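Local structure of uncharacterized protein (Bacteroides ovatus, 3NQK) at residues A[43-48]-A[97-102]; A[192-195]-A[199-202]; A[220-225]-A[230-235]. The protein is of unknown function but joins an N-terminal domain assigned to the E-set clan to a largely beta C-terminal domain of the BT_3044-like family. All coordinates share one frame; numbering follows the deposited sequence.

In the fold
None of the three contacts nests in or crosses another; they follow in series along the chain. Contact 1 comes first, closing a loop of 48 residues that contains strand 57-63 and helix 65-76, and packs two sheets of the N-terminal region together. Its centre lies about 35 Å from that of contact 2 and about 42 Å from that of contact 3. Contacts 2 and 3 are successive beta hairpins, closed over three and four intervening residues. Their centres are about 9 Å apart because strands 198-202 and 219-224 are neighbours in one antiparallel sheet; the approach of Ile-199 O to Val-222 N, 2.7 Å, is a probable hydrogen bond joining the hairpins.

Contact 1: residues A[43-48]-A[97-102]; sequences LPIIVS and ETVHIP
With CG1 anti to the carbonyl carbon (chi1 -63°) and an extended end, Ile-45 sends its CD1 straight at Val-99, whose CG2, also anti to its own carbonyl carbon, comes to meet it. The two side chains approach tip to tip, and Ile-45 CD1 stands 3.9 Å from Val-99 CG2. Ile-101 has the same shape as Ile-45 (chi1 -65°), but its terminal methyl arrives differently: it slides past Val-47 in the opposite direction, with Ile-101 CD1 3.5 Å from Val-47 CG2. That methyl also reaches Ile-45, lying 4.3 Å from its CG2, and so links the two pairs into one apolar row. The strand axes cross at -47° and remain 9.5 Å apart, too far for backbone pairing. This is face-to-face packing of two sheets, as in a beta sandwich, and is consistent with the E-set assignment of this region. Strand 38-48 is hydrogen-bonded to strand 107-115 in one layer, whereas strand 98-101 pairs with strand 57-63 in the other. Alternation along each strand selects the four contributors: Ile-45 and Val-47 from one sheet, Val-99 and Ile-101 from the other, all buried. Around them, Ile-59 touches both isoleucines, and Val-13 packs on Ile-45 and Val-47. Ile-46 faces the other way, against Met-257 of the second subunit.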
loop_
_atom_site.group_PDB
_atom_site.type_symbol
_atom_site.label_atom_id
_atom_site.label_comp_id
_atom_site.label_asym_id
_atom_site.label_seq_id
_atom_site.Cartn_x
_atom_site.Cartn_y
_atom_site.Cartn_z
ATOM N N LEU A 43 10.521 3.866 7.743
ATOM C CA LEU A 43 10.105 3.569 9.096
ATOM C C LEU A 43 9.513 4.805 9.742
ATOM O O LEU A 43 10.192 5.807 9.927
ATOM C CB LEU A 43 11.297 3.089 9.908
ATOM C CG LEU A 43 11.039 2.764 11.363
ATOM C CD1 LEU A 43 9.975 1.701 11.480
ATOM C CD2 LEU A 43 12.346 2.310 12.020
ATOM N N PRO A 44 8.232 4.745 10.071
ATOM C CA PRO A 44 7.583 5.885 10.650
ATOM C C PRO A 44 8.064 6.217 12.044
ATOM O O PRO A 44 8.252 5.322 12.877
ATOM C CB PRO A 44 6.120 5.461 10.703
ATOM C CG PRO A 44 5.973 4.481 9.643
ATOM C CD PRO A 44 7.264 3.785 9.518
ATOM N N ILE A 45 8.250 7.509 12.289
ATOM C CA ILE A 45 8.514 8.014 13.607
ATOM C C ILE A 45 7.265 8.788 14.043
ATOM O O ILE A 45 6.779 9.664 13.317
ATOM C CB ILE A 45 9.731 8.904 13.616
ATOM C CG1 ILE A 45 10.964 8.088 13.209
ATOM C CG2 ILE A 45 9.931 9.496 14.967
ATOM C CD1 ILE A 45 12.213 8.893 13.138
ATOM N N ILE A 46 6.728 8.414 15.201
ATOM C CA ILE A 46 5.439 8.882 15.651
ATOM C C ILE A 46 5.548 9.624 16.965
ATOM O O ILE A 46 6.255 9.185 17.874
ATOM C CB ILE A 46 4.465 7.673 15.835
ATOM C CG1 ILE A 46 3.814 7.313 14.517
ATOM C CG2 ILE A 46 3.408 7.980 16.815
ATOM C CD1 ILE A 46 4.763 6.782 13.519
ATOM N N VAL A 47 4.840 10.757 17.070
ATOM C CA VAL A 47 4.771 11.517 18.317
ATOM C C VAL A 47 3.397 11.333 18.948
ATOM O O VAL A 47 2.432 11.976 18.551
ATOM C CB VAL A 47 5.041 13.002 18.076
ATOM C CG1 VAL A 47 5.031 13.772 19.391
ATOM C CG2 VAL A 47 6.388 13.190 17.345
ATOM N N SER A 48 3.321 10.442 19.929
ATOM C CA SER A 48 2.043 10.078 20.561
ATOM C C SER A 48 1.741 10.946 21.733
ATOM O O SER A 48 2.618 11.222 22.551
ATOM C CB SER A 48 2.070 8.613 21.026
ATOM O OG SER A 48 2.024 7.711 19.918
ATOM N N GLU A 97 20.773 10.970 10.403
ATOM C CA GLU A 97 20.928 10.984 11.847
ATOM C C GLU A 97 19.804 11.801 12.504
ATOM O O GLU A 97 19.404 11.519 13.636
ATOM C CB GLU A 97 22.304 11.559 12.208
ATOM C CG GLU A 97 22.743 11.341 13.668
ATOM C CD GLU A 97 22.339 12.476 14.592
ATOM O OE1 GLU A 97 22.027 13.580 14.088
ATOM O OE2 GLU A 97 22.361 12.269 15.829
ATOM N N THR A 98 19.267 12.772 11.758
ATOM C CA THR A 98 18.234 13.669 12.268
ATOM C C THR A 98 16.947 13.655 11.415
ATOM O O THR A 98 16.993 13.649 10.174
ATOM C CB THR A 98 18.768 15.128 12.359
ATOM O OG1 THR A 98 19.516 15.287 13.571
ATOM C CG2 THR A 98 17.621 16.143 12.345
ATOM N N VAL A 99 15.804 13.646 12.099
ATOM C CA VAL A 99 14.511 13.756 11.452
ATOM C C VAL A 99 13.774 14.920 12.060
ATOM O O VAL A 99 13.741 15.072 13.280
ATOM C CB VAL A 99 13.683 12.506 11.649
ATOM C CG1 VAL A 99 12.344 12.683 11.025
ATOM C CG2 VAL A 99 14.412 11.272 11.049
ATOM N N HIS A 100 13.182 15.754 11.221
ATOM C CA HIS A 100 12.503 16.927 11.707
ATOM C C HIS A 100 10.982 16.751 11.701
ATOM O O HIS A 100 10.383 16.441 10.666
ATOM C CB HIS A 100 12.895 18.154 10.881
ATOM C CG HIS A 100 12.298 19.428 11.384
ATOM N ND1 HIS A 100 12.716 20.035 12.550
ATOM C CD2 HIS A 100 11.290 20.194 10.900
ATOM C CE1 HIS A 100 11.997 21.125 12.757
ATOM N NE2 HIS A 100 11.123 21.243 11.773
ATOM N N ILE A 101 10.369 16.950 12.865
ATOM C CA ILE A 101 8.926 16.961 12.977
ATOM C C ILE A 101 8.479 18.335 13.446
ATOM O O ILE A 101 8.670 18.694 14.606
ATOM C CB ILE A 101 8.414 15.908 13.966
ATOM C CG1 ILE A 101 8.733 14.514 13.460
ATOM C CG2 ILE A 101 6.898 16.052 14.164
ATOM C CD1 ILE A 101 8.234 13.409 14.369
ATOM N N PRO A 102 7.894 19.114 12.545
ATOM C CA PRO A 102 7.468 20.458 12.923
ATOM C C PRO A 102 6.328 20.443 13.910
ATOM O O PRO A 102 5.633 19.445 14.034
ATOM C CB PRO A 102 7.011 21.083 11.585
ATOM C CG PRO A 102 6.775 19.926 10.670
ATOM C CD PRO A 102 7.711 18.849 11.104
#

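Contact 2: residues A[192-195]-A[199-202]; sequences YVVD and IFFY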
loop_
_atom_site.group_PDB
_atom_site.type_symbol
_atom_site.label_atom_id
_atom_site.label_comp_id
_atom_site.label_asym_id
_atom_site.label_seq_id
_atom_site.Cartn_x
_atom_site.Cartn_y
_atom_site.Cartn_z
ATOM N N TYR A 192 16.844 -18.805 1.077
ATOM C CA TYR A 192 17.334 -17.463 1.402
ATOM C C TYR A 192 17.740 -16.712 0.153
ATOM O O TYR A 192 18.230 -17.299 -0.778
ATOM C CB TYR A 192 18.540 -17.561 2.339
ATOM C CG TYR A 192 18.299 -18.364 3.615
ATOM C CD1 TYR A 192 18.426 -19.756 3.623
ATOM C CD2 TYR A 192 18.003 -17.729 4.815
ATOM C CE1 TYR A 192 18.239 -20.509 4.807
ATOM C CE2 TYR A 192 17.809 -18.474 6.015
ATOM C CZ TYR A 192 17.939 -19.861 5.992
ATOM O OH TYR A 192 17.769 -20.591 7.145
ATOM N N VAL A 193 17.576 -15.399 0.165
ATOM C CA VAL A 193 17.904 -14.583 -0.988
ATOM C C VAL A 193 19.393 -14.528 -1.244
ATOM O O VAL A 193 20.191 -14.397 -0.316
ATOM C CB VAL A 193 17.454 -13.127 -0.798
ATOM C CG1 VAL A 193 18.234 -12.210 -1.749
ATOM C CG2 VAL A 193 15.927 -12.980 -0.984
ATOM N N VAL A 194 19.762 -14.613 -2.517
ATOM C CA VAL A 194 21.116 -14.335 -2.948
ATOM C C VAL A 194 21.080 -13.088 -3.802
ATOM O O VAL A 194 21.812 -12.141 -3.549
ATOM C CB VAL A 194 21.737 -15.523 -3.721
ATOM C CG1 VAL A 194 22.808 -15.050 -4.674
ATOM C CG2 VAL A 194 22.312 -16.542 -2.741
ATOM N N ASP A 195 20.223 -13.083 -4.815
ATOM C CA ASP A 195 19.987 -11.864 -5.620
ATOM C C ASP A 195 18.528 -11.860 -6.147
ATOM O O ASP A 195 17.679 -12.595 -5.623
ATOM C CB ASP A 195 21.019 -11.729 -6.745
ATOM C CG ASP A 195 20.934 -12.846 -7.758
ATOM O OD1 ASP A 195 19.895 -13.535 -7.805
ATOM O OD2 ASP A 195 21.893 -13.003 -8.555
ATOM N N ILE A 199 18.463 -17.919 -5.015
ATOM C CA ILE A 199 18.331 -18.140 -3.588
ATOM C C ILE A 199 19.227 -19.279 -3.228
ATOM O O ILE A 199 19.870 -19.870 -4.117
ATOM C CB ILE A 199 16.882 -18.506 -3.210
ATOM C CG1 ILE A 199 16.489 -19.853 -3.826
ATOM C CG2 ILE A 199 15.896 -17.397 -3.670
ATOM C CD1 ILE A 199 15.000 -20.202 -3.638
ATOM N N PHE A 200 19.298 -19.616 -1.935
ATOM C CA PHE A 200 20.010 -20.822 -1.540
ATOM C C PHE A 200 19.305 -21.539 -0.428
ATOM O O PHE A 200 18.542 -20.944 0.315
ATOM C CB PHE A 200 21.488 -20.523 -1.156
ATOM C CG PHE A 200 21.661 -19.907 0.222
ATOM C CD1 PHE A 200 21.506 -20.668 1.360
ATOM C CD2 PHE A 200 22.022 -18.579 0.363
ATOM C CE1 PHE A 200 21.648 -20.094 2.624
ATOM C CE2 PHE A 200 22.162 -18.007 1.620
ATOM C CZ PHE A 200 21.964 -18.764 2.741
ATOM N N PHE A 201 19.527 -22.855 -0.376
ATOM C CA PHE A 201 19.024 -23.719 0.669
ATOM C C PHE A 201 20.211 -24.415 1.282
ATOM O O PHE A 201 21.224 -24.588 0.629
ATOM C CB PHE A 201 18.130 -24.836 0.093
ATOM C CG PHE A 201 16.873 -24.366 -0.515
ATOM C CD1 PHE A 201 15.746 -24.208 0.253
ATOM C CD2 PHE A 201 16.762 -24.242 -1.885
ATOM C CE1 PHE A 201 14.547 -23.824 -0.324
ATOM C CE2 PHE A 201 15.576 -23.845 -2.468
ATOM C CZ PHE A 201 14.470 -23.637 -1.690
ATOM N N TYR A 202 20.040 -24.940 2.477
ATOM C CA TYR A 202 21.036 -25.816 3.030
ATOM C C TYR A 202 20.712 -27.265 2.594
ATOM O O TYR A 202 19.564 -27.691 2.617
ATOM C CB TYR A 202 21.093 -25.690 4.550
ATOM C CG TYR A 202 21.592 -24.344 5.017
ATOM C CD1 TYR A 202 22.925 -23.999 4.885
ATOM C CD2 TYR A 202 20.728 -23.416 5.592
ATOM C CE1 TYR A 202 23.400 -22.734 5.295
ATOM C CE2 TYR A 202 21.187 -22.153 6.008
ATOM C CZ TYR A 202 22.524 -21.822 5.850
ATOM O OH TYR A 202 22.993 -20.593 6.278
#
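Tyr-192 and Phe-200 form an antiparallel hydrogen-bonded pair with their CA atoms 5.2 Å apart. Tyr-192 N donates to Phe-200 O at 2.8 Å, almost straight at 170°, and Phe-200 N returns a bond of 2.8 Å to Tyr-192 O that is more bent; each donor lies in the plane of the carbonyl it meets. One step on, Val-193 and Ile-199 make a non-hydrogen-bonded pair, but their side chains diverge, and the chain turns a corner at Val-194. The side chains of Tyr-192 and Phe-200 rise from the same face. Phe-200 holds its CG between the backbone N and the carbonyl carbon (chi1 77°), which swings the ring back toward the partner strand. Tyr-192 CB then sits over one face of that ring, 3.8 Å from the Phe-200 centroid, a CH-pi contact. The rings themselves are tilted by only 22° but are slid so far apart that they barely overlap. These residues belong to the beta hairpin of strands 188-193 and 198-202, whose second strand, 198-202, pairs on its other edge with strand 219-224. At the open end of the hairpin Tyr-202 completes an aromatic cluster: its CE2 lies 3.6 Å from Tyr-192 CE1, the ring planes steeply inclined to each other. An alanine at Tyr-192 would keep the CB over Phe-200 but would probably open a gap beside Phe-200 CE1 and leave Tyr-202 CE2 without the ring it packs on across the hairpin. Toward the turn, Val-194 CG2 comes to the edge of the Phe-200 ring, in its plane, 3.7 Å from Phe-200 CD2. Lys-219 makes a cation-pi contact with Phe-200, and Met-121 and Leu-122 pack on Tyr-192 and Tyr-202 respectively.

Contact 3: residues A[220-225]-A[230-235]; sequences INVHFK and LDMKQD
A beta hairpin joins strands 219-224 and 230-234, and two hydrogen-bonded pairs fix its register: Asn-221 with Lys-233, and His-223 with Asp-231. In the first, Asn-221 N lies 2.8 Å from Lys-233 O; in the second, His-223 N lies 2.9 Å from Asp-231 O, and each pair has its return bond. Asn-221 also binds through its side chain. With CG beside the backbone N (chi1 -66°), its ND2 donates to the anti lone pair of Asp-235 OD1 at 3.1 Å and 173°, in the amide plane, while the carboxylate stands almost perpendicular to that plane. One water bridges Asn-221 OD1 to Asp-235 OD1, and another links Asn-221 ND2 to Gln-234 O, so both ends of the amide are gripped. On this polar face Asp-231 OD2 lies at the edge of the His-223 ring, whose ND1 is bonded to Ser-198 OG. From just beyond the strand, Lys-225 NZ makes a long salt bridge of 3.7 Å to Asp-231 OD1. The other face is largely apolar, Gln-234 at its end being the exception. Leu-230 CD1 sits over the Phe-224 ring, 3.6 Å from its centroid, and the bent end of selenomethionine Met-232 brings CE 3.6 Å from Ile-220 CG2. Strands 244-257 and 264-279 pack against this face. Such near-regular alternation is typical of an amphipathic antiparallel hairpin with one face on a hydrophobic interior.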
loop_
_atom_site.group_PDB
_atom_site.type_symbol
_atom_site.label_atom_id
_atom_site.label_comp_id
_atom_site.label_asym_id
_atom_site.label_seq_id
_atom_site.Cartn_x
_atom_site.Cartn_y
_atom_site.Cartn_z
ATOM N N ILE A 220 23.395 -24.477 -1.103
ATOM C CA ILE A 220 23.196 -24.800 -2.510
ATOM C C ILE A 220 22.561 -23.594 -3.192
ATOM O O ILE A 220 21.448 -23.219 -2.864
ATOM C CB ILE A 220 22.246 -25.994 -2.694
ATOM C CG1 ILE A 220 22.710 -27.189 -1.887
ATOM C CG2 ILE A 220 22.143 -26.367 -4.166
ATOM C CD1 ILE A 220 21.789 -28.359 -1.995
ATOM N N ASN A 221 23.286 -22.971 -4.114
ATOM C CA ASN A 221 22.772 -21.812 -4.831
ATOM C C ASN A 221 21.840 -22.260 -5.936
ATOM O O ASN A 221 22.152 -23.186 -6.680
ATOM C CB ASN A 221 23.917 -20.984 -5.420
ATOM C CG ASN A 221 24.787 -20.339 -4.349
ATOM O OD1 ASN A 221 24.284 -19.813 -3.361
ATOM N ND2 ASN A 221 26.105 -20.391 -4.542
ATOM N N VAL A 222 20.696 -21.602 -6.041
ATOM C CA VAL A 222 19.677 -21.985 -6.998
ATOM C C VAL A 222 19.240 -20.788 -7.827
ATOM O O VAL A 222 18.733 -19.808 -7.293
ATOM C CB VAL A 222 18.466 -22.550 -6.275
ATOM C CG1 VAL A 222 17.378 -22.920 -7.260
ATOM C CG2 VAL A 222 18.874 -23.744 -5.453
ATOM N N HIS A 223 19.418 -20.869 -9.131
ATOM C CA HIS A 223 19.091 -19.747 -10.002
ATOM C C HIS A 223 17.930 -20.105 -10.904
ATOM O O HIS A 223 17.930 -21.162 -11.548
ATOM C CB HIS A 223 20.312 -19.351 -10.824
ATOM C CG HIS A 223 20.037 -18.309 -11.857
ATOM N ND1 HIS A 223 19.701 -17.012 -11.534
ATOM C CD2 HIS A 223 20.116 -18.352 -13.206
ATOM C CE1 HIS A 223 19.546 -16.313 -12.644
ATOM N NE2 HIS A 223 19.790 -17.105 -13.671
ATOM N N PHE A 224 16.922 -19.241 -10.932
ATOM C CA PHE A 224 15.731 -19.491 -11.733
ATOM C C PHE A 224 15.894 -18.904 -13.118
ATOM O O PHE A 224 16.030 -17.709 -13.268
ATOM C CB PHE A 224 14.512 -18.893 -11.057
ATOM C CG PHE A 224 14.105 -19.604 -9.831
ATOM C CD1 PHE A 224 14.785 -19.418 -8.660
ATOM C CD2 PHE A 224 13.036 -20.460 -9.841
ATOM C CE1 PHE A 224 14.411 -20.084 -7.514
ATOM C CE2 PHE A 224 12.636 -21.122 -8.675
ATOM C CZ PHE A 224 13.316 -20.936 -7.531
ATOM N N LYS A 225 15.856 -19.753 -14.134
ATOM C CA LYS A 225 16.057 -19.292 -15.507
ATOM C C LYS A 225 14.729 -19.013 -16.226
ATOM O O LYS A 225 13.662 -19.481 -15.806
ATOM C CB LYS A 225 16.912 -20.291 -16.303
ATOM C CG LYS A 225 18.385 -20.335 -15.856
ATOM C CD LYS A 225 19.295 -21.025 -16.895
ATOM C CE LYS A 225 19.003 -22.509 -16.987
ATOM N NZ LYS A 225 19.922 -23.206 -17.915
ATOM N N LEU A 230 16.245 -24.803 -13.497
ATOM C CA LEU A 230 17.123 -24.225 -12.491
ATOM C C LEU A 230 18.598 -24.556 -12.772
ATOM O O LEU A 230 18.915 -25.571 -13.393
ATOM C CB LEU A 230 16.802 -24.778 -11.106
ATOM C CG LEU A 230 15.469 -24.517 -10.388
ATOM C CD1 LEU A 230 15.033 -23.042 -10.505
ATOM C CD2 LEU A 230 14.437 -25.418 -10.909
ATOM N N ASP A 231 19.485 -23.670 -12.339
ATOM C CA ASP A 231 20.860 -24.034 -12.102
ATOM C C ASP A 231 20.907 -24.311 -10.606
ATOM O O ASP A 231 20.280 -23.598 -9.833
ATOM C CB ASP A 231 21.824 -22.889 -12.421
ATOM C CG ASP A 231 21.857 -22.527 -13.896
ATOM O OD1 ASP A 231 21.861 -23.448 -14.747
ATOM O OD2 ASP A 231 21.953 -21.310 -14.201
HETATM N N MSE A 232 21.578 -25.383 -10.209
HETATM C CA MSE A 232 21.811 -25.666 -8.797
HETATM C C MSE A 232 23.251 -26.037 -8.637
HETATM O O MSE A 232 23.715 -26.971 -9.258
HETATM C CB MSE A 232 20.955 -26.827 -8.324
HETATM C CG MSE A 232 19.478 -26.568 -8.330
HETATM SE SE MSE A 232 18.492 -27.999 -7.453
HETATM C CE MSE A 232 19.406 -28.023 -5.770
ATOM N N LYS A 233 23.964 -25.315 -7.792
ATOM C CA LYS A 233 25.379 -25.585 -7.582
ATOM C C LYS A 233 25.764 -25.260 -6.158
ATOM O O LYS A 233 25.244 -24.323 -5.577
ATOM C CB LYS A 233 26.206 -24.754 -8.546
ATOM C CG LYS A 233 27.651 -25.209 -8.683
ATOM C CD LYS A 233 28.448 -24.278 -9.624
ATOM C CE LYS A 233 29.931 -24.673 -9.680
ATOM N NZ LYS A 233 30.732 -23.745 -10.532
ATOM N N GLN A 234 26.654 -26.056 -5.578
ATOM C CA GLN A 234 27.150 -25.777 -4.232
ATOM C C GLN A 234 27.824 -24.430 -4.221
ATOM O O GLN A 234 28.408 -24.014 -5.228
ATOM C CB GLN A 234 28.140 -26.854 -3.759
ATOM C CG GLN A 234 29.558 -26.747 -4.367
ATOM C CD GLN A 234 29.638 -27.253 -5.802
ATOM O OE1 GLN A 234 28.709 -27.886 -6.302
ATOM N NE2 GLN A 234 30.771 -27.004 -6.457
ATOM N N ASP A 235 27.741 -23.742 -3.088
ATOM C CA ASP A 235 28.351 -22.420 -2.939
ATOM C C ASP A 235 29.836 -22.573 -2.684
ATOM O O ASP A 235 30.634 -21.814 -3.201
ATOM C CB ASP A 235 27.697 -21.665 -1.777
ATOM C CG ASP A 235 28.309 -20.304 -1.544
ATOM O OD1 ASP A 235 28.021 -19.377 -2.325
ATOM O OD2 ASP A 235 29.028 -20.147 -0.542
HETATM O O HOH W 1 25.279 -17.988 -1.766
HETATM O O HOH W 2 27.641 -21.611 -6.686
#